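PDB 1N1I: merozoite surface protein-1 from Plasmodium knowlesi strain H, which probably takes part in merozoite binding to and invasion of host erythrocytes and in egress from them, here represented by its C-terminal pair of EGF-like domains. Local coordinates for residues C79-S84 / F92-S96. Numbering follows the deposited sequence.
Sequences CTKEGS and FCSSS
Cys79 and Cys93 are joined by a disulfide, SG of Cys79 to SG of Cys93 at 2.0 Å, with a torsion of -92° about the S–S bond that sets the two CB–SG arms almost at right angles. Each sulfur lies anti to its own carbonyl carbon and beside its own backbone N (chi1 -51° at Cys79, -81° at Cys93), and the bridge holds the two CA atoms 5.9 Å apart. Beyond it the two segments touch without a hydrogen bond between them. Ser96 turns its CB toward the loop, 3.5 Å from N of Ser84. The OG of Ser96 faces Lys81, whose side chain, bent at chi2 and again at chi4, curls back to place NZ 3.6 Å from that OG, a loose polar approach. Ser84 and Ser94 run close, their CA atoms 4.7 Å apart. The bridge is the last disulfide of the second EGF-like domain, corresponding to the link between the fifth and sixth cysteines of the EGF fold; it ties the start of the loop after strand 75-78 to strand 92-93, which pairs antiparallel with strand 86-87. Within the loop, N of Ser84 makes a weak hydrogen bond to O of Lys81 at 3.4 Å. At the backbone angles of Gly83 a CB would be jammed against the carbonyl O of Glu82, which calls for glycine. Further out, Ser94 is fixed by Glu85, whose O accepts a hydrogen bond from the Ser94 hydroxyl, with backbone bonding between the same two residues. Cys79 also rests on Pro86, and Cys93 on Ala62, Glu64 and Ala65, while the ring of Phe92 meets that of Tyr25 and the side of strand 32-36 in the first EGF-like domain.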
ATOM      1  N   CYS A  79      -6.832  -5.283  -6.011  1.00 42.30           N
ATOM      2  CA  CYS A  79      -7.729  -4.155  -6.213  1.00 40.75           C
ATOM      3  C   CYS A  79      -8.852  -4.670  -7.137  1.00 40.20           C
ATOM      4  O   CYS A  79      -8.771  -4.583  -8.356  1.00 41.36           O
ATOM      5  CB  CYS A  79      -6.955  -2.975  -6.838  1.00 35.19           C
ATOM      6  SG  CYS A  79      -5.418  -2.536  -5.939  1.00 39.13           S
ATOM      7  N   THR A  80      -9.904  -5.212  -6.534  1.00 38.06           N
ATOM      8  CA  THR A  80     -11.018  -5.784  -7.283  1.00 32.50           C
ATOM      9  C   THR A  80     -11.687  -4.867  -8.289  1.00 37.76           C
ATOM     10  O   THR A  80     -12.268  -5.339  -9.262  1.00 40.78           O
ATOM     11  CB  THR A  80     -12.111  -6.313  -6.337  1.00 30.90           C
ATOM     12  OG1 THR A  80     -12.637  -5.232  -5.559  1.00 37.60           O
ATOM     13  CG2 THR A  80     -11.544  -7.363  -5.399  1.00 21.72           C
ATOM     14  N   LYS A  81     -11.636  -3.563  -8.059  1.00 46.46           N
ATOM     15  CA  LYS A  81     -12.274  -2.641  -8.993  1.00 48.52           C
ATOM     16  C   LYS A  81     -11.684  -2.827 -10.395  1.00 52.54           C
ATOM     17  O   LYS A  81     -10.465  -2.955 -10.571  1.00 52.27           O
ATOM     18  CB  LYS A  81     -12.094  -1.189  -8.528  1.00 44.67           C
ATOM     19  CG  LYS A  81     -12.779  -0.178  -9.430  1.00 50.72           C
ATOM     20  CD  LYS A  81     -14.287  -0.321  -9.358  1.00 58.05           C
ATOM     21  CE  LYS A  81     -14.973   0.368 -10.529  1.00 64.13           C
ATOM     22  NZ  LYS A  81     -14.580   1.799 -10.663  1.00 68.91           N
ATOM     23  N   GLU A  82     -12.551  -2.866 -11.398  1.00 53.03           N
ATOM     24  CA  GLU A  82     -12.082  -3.032 -12.758  1.00 56.59           C
ATOM     25  C   GLU A  82     -11.530  -1.702 -13.243  1.00 55.10           C
ATOM     26  O   GLU A  82     -12.274  -0.744 -13.461  1.00 55.02           O
ATOM     27  CB  GLU A  82     -13.225  -3.491 -13.667  1.00 67.49           C
ATOM     28  CG  GLU A  82     -12.814  -3.761 -15.112  1.00 80.76           C
ATOM     29  CD  GLU A  82     -11.640  -4.721 -15.219  1.00 89.75           C
ATOM     30  OE1 GLU A  82     -11.440  -5.537 -14.294  1.00 93.12           O
ATOM     31  OE2 GLU A  82     -10.919  -4.662 -16.236  1.00 94.31           O
ATOM     32  N   GLY A  83     -10.215  -1.644 -13.401  1.00 54.96           N
ATOM     33  CA  GLY A  83      -9.588  -0.424 -13.864  1.00 54.52           C
ATOM     34  C   GLY A  83      -8.463   0.038 -12.967  1.00 52.97           C
ATOM     35  O   GLY A  83      -7.578   0.758 -13.419  1.00 52.51           O
ATOM     36  N   SER A  84      -8.497  -0.365 -11.699  1.00 48.48           N
ATOM     37  CA  SER A  84      -7.457   0.021 -10.752  1.00 48.23           C
ATOM     38  C   SER A  84      -6.512  -1.154 -10.559  1.00 45.04           C
ATOM     39  O   SER A  84      -6.943  -2.302 -10.548  1.00 40.47           O
ATOM     40  CB  SER A  84      -8.070   0.437  -9.405  1.00 50.90           C
ATOM     41  OG  SER A  84      -8.656  -0.659  -8.730  1.00 58.77           O
ATOM     42  N   PHE A  92      -1.046   0.184  -2.298  1.00 30.99           N
ATOM     43  CA  PHE A  92      -1.778   1.266  -2.946  1.00 32.81           C
ATOM     44  C   PHE A  92      -2.575   0.718  -4.126  1.00 34.63           C
ATOM     45  O   PHE A  92      -2.118  -0.188  -4.822  1.00 40.55           O
ATOM     46  CB  PHE A  92      -0.816   2.334  -3.472  1.00 26.42           C
ATOM     47  CG  PHE A  92      -0.382   3.328  -2.437  1.00 28.32           C
ATOM     48  CD1 PHE A  92      -1.274   4.290  -1.957  1.00 31.19           C
ATOM     49  CD2 PHE A  92       0.917   3.315  -1.945  1.00 22.78           C
ATOM     50  CE1 PHE A  92      -0.881   5.229  -0.991  1.00 25.34           C
ATOM     51  CE2 PHE A  92       1.324   4.249  -0.972  1.00 37.69           C
ATOM     52  CZ  PHE A  92       0.415   5.214  -0.500  1.00 26.09           C
ATOM     53  N   CYS A  93      -3.769   1.250  -4.347  1.00 37.00           N
ATOM     54  CA  CYS A  93      -4.562   0.823  -5.487  1.00 39.06           C
ATOM     55  C   CYS A  93      -4.688   2.011  -6.429  1.00 42.17           C
ATOM     56  O   CYS A  93      -5.185   3.069  -6.041  1.00 47.76           O
ATOM     57  CB  CYS A  93      -5.962   0.358  -5.070  1.00 34.38           C
ATOM     58  SG  CYS A  93      -6.062  -1.341  -4.421  1.00 40.08           S
ATOM     59  N   SER A  94      -4.176   1.842  -7.661  1.00 42.82           N
ATOM     60  CA  SER A  94      -4.235   2.853  -8.731  1.00 47.35           C
ATOM     61  C   SER A  94      -5.667   3.333  -8.830  1.00 54.55           C
ATOM     62  O   SER A  94      -6.580   2.665  -8.343  1.00 57.46           O
ATOM     63  CB  SER A  94      -3.912   2.252 -10.092  1.00 48.72           C
ATOM     64  OG  SER A  94      -2.933   1.242 -10.002  1.00 58.75           O
ATOM     65  N   SER A  95      -5.885   4.486  -9.455  1.00 60.81           N
ATOM     66  CA  SER A  95      -7.258   4.961  -9.593  1.00 64.25           C
ATOM     67  C   SER A  95      -7.682   4.667 -11.025  1.00 67.48           C
ATOM     68  O   SER A  95      -6.847   4.634 -11.945  1.00 64.45           O
ATOM     69  CB  SER A  95      -7.379   6.463  -9.295  1.00 67.38           C
ATOM     70  OG  SER A  95      -8.675   6.796  -8.801  1.00 61.58           O
ATOM     71  N   SER A  96      -8.977   4.427 -11.203  1.00 74.95           N
ATOM     72  CA  SER A  96      -9.520   4.109 -12.515  1.00 79.72           C
ATOM     73  C   SER A  96     -10.582   5.090 -13.001  1.00 81.53           C
ATOM     74  O   SER A  96     -11.313   5.700 -12.200  1.00 76.61           O
ATOM     75  CB  SER A  96     -10.104   2.686 -12.518  1.00 79.89           C
ATOM     76  OG  SER A  96     -11.247   2.581 -11.685  1.00 85.78           O
TER